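Local atomic coordinates of conjugal transfer protein (Escherichia coli, PDB entry 5WIO), a protein that is a VirB8-like inner-membrane component of a type IV secretion system, represented here by its NTF2-like domain, and is thought to take part in building the channel for conjugative DNA transfer. Residues T88-N93 and I106-V111. Sequence-based numbering, arbitrary orientation.
Sequences TRVKIN and IRFTTV. With XXE (4-(1H-pyrrol-1-yl)pyridine-2-carboxylic acid), chain E.
Residues 88-93 and 106-111 pair as the two antiparallel arms of a beta hairpin, formed by strands 86-98 and 103-114 at one side of the curved sheet of this VirB8 domain. Arg89 and Val111 make a hydrogen-bonded pair: Arg89 N reaches Val111 O at 2.8 Å, while Val111 N returns a bond to Arg89 O. Lys91 and Thr109 repeat the pattern, and Asn93 N adds a bond to Arg107 O at 2.8 Å. Between them, Val90-Thr110 and Ile92-Phe108 are non-hydrogen-bonded pairs, and Thr110 CA approaches Arg89 O in a CA-H...O contact.

Alternation sorts the side chains, and beta-branched Val90, Ile92, Thr109, Thr110 and Val111 suit the extended backbone. On one face the Arg89 chain runs alongside Val111, and CG1 of Val111 meets the edge of the guanidinium; the charged ends of Arg89 and Lys91 suit this more exposed face. On the other, Val90 CG2 lies 3.7 Å from Thr110 CG2, and Ile92 CD1 touches Phe108 CB at 4.0 Å. Phe108 gives this more buried side a ring; its CG sits between its backbone N and carbonyl carbon (chi1 63°), carrying the ring away from strand 86-98. There it meets the Trp126 ring with planes about 25° apart, while Thr110 OG1 accepts the indole N-H of Trp126. Helix 27-42 packs on this largely apolar face, touching Val90, Ile106 and Phe108, and strand 124-134 continues the sheet beyond 103-114.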
ATOM      1  N   THR A  88       2.693  16.097  13.639  1.00 59.43           N
ATOM      2  CA  THR A  88       1.880  15.003  14.049  1.00 53.21           C
ATOM      3  C   THR A  88       2.168  13.829  13.165  1.00 56.48           C
ATOM      4  O   THR A  88       1.996  13.871  11.972  1.00 54.67           O
ATOM      5  CB  THR A  88       0.424  15.368  13.937  1.00 51.09           C
ATOM      6  OG1 THR A  88       0.164  16.425  14.842  1.00 40.47           O
ATOM      7  CG2 THR A  88      -0.421  14.225  14.298  1.00 43.51           C
ATOM      8  N   ARG A  89       2.591  12.760  13.792  1.00 56.89           N
ATOM      9  CA  ARG A  89       2.778  11.470  13.131  1.00 50.85           C
ATOM     10  C   ARG A  89       1.502  10.629  13.134  1.00 41.72           C
ATOM     11  O   ARG A  89       0.686  10.734  14.049  1.00 46.47           O
ATOM     12  CB  ARG A  89       3.914  10.704  13.810  1.00 68.46           C
ATOM     13  CG  ARG A  89       3.939   9.217  13.518  1.00 70.12           C
ATOM     14  CD  ARG A  89       5.064   8.537  14.282  1.00 67.23           C
ATOM     15  NE  ARG A  89       5.079   8.926  15.689  1.00 71.48           N
ATOM     16  CZ  ARG A  89       5.951   8.469  16.582  1.00 75.01           C
ATOM     17  NH1 ARG A  89       6.886   7.601  16.216  1.00 74.04           N
ATOM     18  NH2 ARG A  89       5.891   8.878  17.842  1.00 79.20           N
ATOM     19  N   VAL A  90       1.337   9.795  12.110  1.00 50.95           N
ATOM     20  CA  VAL A  90       0.157   8.941  12.001  1.00 50.56           C
ATOM     21  C   VAL A  90       0.519   7.456  11.993  1.00 45.60           C
ATOM     22  O   VAL A  90       1.499   7.047  11.370  1.00 47.28           O
ATOM     23  CB  VAL A  90      -0.656   9.272  10.735  1.00 49.29           C
ATOM     24  CG1 VAL A  90      -1.549   8.103  10.351  1.00 42.07           C
ATOM     25  CG2 VAL A  90      -1.482  10.531  10.955  1.00 45.30           C
ATOM     26  N   LYS A  91      -0.286   6.656  12.688  1.00 51.47           N
ATOM     27  CA  LYS A  91      -0.039   5.222  12.815  1.00 51.16           C
ATOM     28  C   LYS A  91      -1.306   4.398  12.593  1.00 46.03           C
ATOM     29  O   LYS A  91      -2.245   4.464  13.386  1.00 45.98           O
ATOM     30  CB  LYS A  91       0.544   4.908  14.194  1.00 52.78           C
ATOM     31  CG  LYS A  91       0.524   3.435  14.561  1.00 54.45           C
ATOM     32  CD  LYS A  91       1.469   2.628  13.689  1.00 64.28           C
ATOM     33  CE  LYS A  91       1.479   1.161  14.097  1.00 65.25           C
ATOM     34  NZ  LYS A  91       1.819   0.989  15.539  1.00 73.44           N
ATOM     35  N   ILE A  92      -1.323   3.617  11.517  1.00 50.76           N
ATOM     36  CA  ILE A  92      -2.465   2.759  11.213  1.00 48.66           C
ATOM     37  C   ILE A  92      -2.483   1.527  12.111  1.00 47.76           C
ATOM     38  O   ILE A  92      -1.441   0.932  12.380  1.00 53.21           O
ATOM     39  CB  ILE A  92      -2.458   2.306   9.743  1.00 44.74           C
ATOM     40  CG1 ILE A  92      -2.336   3.517   8.814  1.00 43.49           C
ATOM     41  CG2 ILE A  92      -3.710   1.498   9.427  1.00 40.04           C
ATOM     42  CD1 ILE A  92      -3.453   4.520   8.971  1.00 38.92           C
ATOM     43  N   ASN A  93      -3.665   1.204  12.641  1.00 49.62           N
ATOM     44  CA  ASN A  93      -3.831   0.056  13.539  1.00 41.76           C
ATOM     45  C   ASN A  93      -4.739  -1.082  13.043  1.00 49.40           C
ATOM     46  O   ASN A  93      -4.570  -2.231  13.449  1.00 50.78           O
ATOM     47  CB  ASN A  93      -4.300   0.528  14.918  1.00 42.08           C
ATOM     48  CG  ASN A  93      -3.307   1.461  15.584  1.00 52.25           C
ATOM     49  OD1 ASN A  93      -2.113   1.171  15.648  1.00 46.14           O
ATOM     50  ND2 ASN A  93      -3.798   2.589  16.085  1.00 45.06           N
ATOM     51  N   ILE A 106     -11.491   2.703   9.712  1.00 46.85           N
ATOM     52  CA  ILE A 106     -10.053   2.709   9.940  1.00 49.44           C
ATOM     53  C   ILE A 106      -9.689   3.192  11.339  1.00 41.86           C
ATOM     54  O   ILE A 106     -10.016   4.312  11.728  1.00 36.10           O
ATOM     55  CB  ILE A 106      -9.331   3.590   8.907  1.00 43.41           C
ATOM     56  CG1 ILE A 106      -9.567   3.052   7.496  1.00 35.96           C
ATOM     57  CG2 ILE A 106      -7.842   3.652   9.209  1.00 34.91           C
ATOM     58  CD1 ILE A 106      -8.821   3.814   6.425  1.00 31.46           C
ATOM     59  N   ARG A 107      -9.007   2.335  12.091  1.00 44.05           N
ATOM     60  CA  ARG A 107      -8.514   2.698  13.413  1.00 42.83           C
ATOM     61  C   ARG A 107      -7.029   3.028  13.351  1.00 40.23           C
ATOM     62  O   ARG A 107      -6.221   2.216  12.898  1.00 40.15           O
ATOM     63  CB  ARG A 107      -8.771   1.572  14.412  1.00 37.12           C
ATOM     64  CG  ARG A 107     -10.242   1.363  14.718  1.00 46.94           C
ATOM     65  CD  ARG A 107     -10.467   0.167  15.625  1.00 53.22           C
ATOM     66  NE  ARG A 107     -11.854   0.094  16.072  1.00 62.40           N
ATOM     67  CZ  ARG A 107     -12.855  -0.373  15.330  1.00 68.45           C
ATOM     68  NH1 ARG A 107     -12.623  -0.811  14.099  1.00 59.62           N
ATOM     69  NH2 ARG A 107     -14.087  -0.399  15.819  1.00 72.86           N
ATOM     70  N   PHE A 108      -6.674   4.225  13.807  1.00 36.44           N
ATOM     71  CA  PHE A 108      -5.294   4.687  13.725  1.00 39.59           C
ATOM     72  C   PHE A 108      -4.899   5.525  14.934  1.00 40.89           C
ATOM     73  O   PHE A 108      -5.752   6.019  15.672  1.00 41.24           O
ATOM     74  CB  PHE A 108      -5.082   5.495  12.444  1.00 41.82           C
ATOM     75  CG  PHE A 108      -5.908   6.751  12.375  1.00 41.78           C
ATOM     76  CD1 PHE A 108      -7.249   6.697  12.029  1.00 33.50           C
ATOM     77  CD2 PHE A 108      -5.341   7.983  12.649  1.00 39.15           C
ATOM     78  CE1 PHE A 108      -8.009   7.850  11.965  1.00 36.65           C
ATOM     79  CE2 PHE A 108      -6.095   9.138  12.581  1.00 39.57           C
ATOM     80  CZ  PHE A 108      -7.431   9.072  12.241  1.00 38.39           C
ATOM     81  N   THR A 109      -3.592   5.677  15.127  1.00 41.53           N
ATOM     82  CA  THR A 109      -3.058   6.480  16.218  1.00 41.78           C
ATOM     83  C   THR A 109      -2.231   7.645  15.686  1.00 42.81           C
ATOM     84  O   THR A 109      -1.537   7.520  14.676  1.00 41.86           O
ATOM     85  CB  THR A 109      -2.190   5.633  17.168  1.00 45.65           C
ATOM     86  OG1 THR A 109      -3.005   4.648  17.816  1.00 41.46           O
ATOM     87  CG2 THR A 109      -1.537   6.514  18.226  1.00 38.22           C
ATOM     88  N   THR A 110      -2.314   8.779  16.369  1.00 40.31           N
ATOM     89  CA  THR A 110      -1.546   9.956  15.989  1.00 46.08           C
ATOM     90  C   THR A 110      -0.662  10.422  17.137  1.00 55.24           C
ATOM     91  O   THR A 110      -1.116  10.540  18.275  1.00 50.09           O
ATOM     92  CB  THR A 110      -2.463  11.115  15.555  1.00 48.00           C
ATOM     93  OG1 THR A 110      -3.426  11.376  16.584  1.00 47.32           O
ATOM     94  CG2 THR A 110      -3.191  10.766  14.263  1.00 43.05           C
ATOM     95  N   VAL A 111       0.603  10.678  16.832  1.00 49.85           N
ATOM     96  CA  VAL A 111       1.545  11.158  17.832  1.00 55.87           C
ATOM     97  C   VAL A 111       2.014  12.568  17.488  1.00 50.75           C
ATOM     98  O   VAL A 111       2.814  12.761  16.572  1.00 51.88           O
ATOM     99  CB  VAL A 111       2.768  10.231  17.957  1.00 59.64           C
ATOM    100  CG1 VAL A 111       3.758  10.795  18.962  1.00 58.55           C
ATOM    101  CG2 VAL A 111       2.331   8.829  18.361  1.00 55.00           C
TER
HETATM  102  OAM XXE E 301       3.100  10.826   3.431  1.00 76.85           O
HETATM  103  CAL XXE E 301       2.941  11.595   4.416  1.00 71.40           C
HETATM  104  OAN XXE E 301       1.791  12.021   4.701  1.00 61.86           O
HETATM  105  CAH XXE E 301       4.131  12.004   5.257  1.00 75.87           C
HETATM  106  CAG XXE E 301       3.968  12.277   6.606  1.00 66.73           C
HETATM  107  NAI XXE E 301       5.364  12.101   4.684  0.95 81.95           N
HETATM  108  CAJ XXE E 301       6.440  12.469   5.435  1.00 68.81           C
HETATM  109  CAK XXE E 301       6.278  12.745   6.783  1.00 69.79           C
HETATM  110  CAF XXE E 301       5.042  12.648   7.356  1.00 69.43           C
HETATM  111  NAA XXE E 301       4.883  12.932   8.737  0.95 67.77           N
HETATM  112  CAB XXE E 301       3.806  13.614   9.318  0.90 60.71           C
HETATM  113  CAC XXE E 301       4.038  13.687  10.689  1.00 61.32           C
HETATM  114  CAD XXE E 301       5.262  13.050  10.961  0.80 68.76           C
HETATM  115  CAE XXE E 301       5.780  12.587   9.758  0.85 68.97           C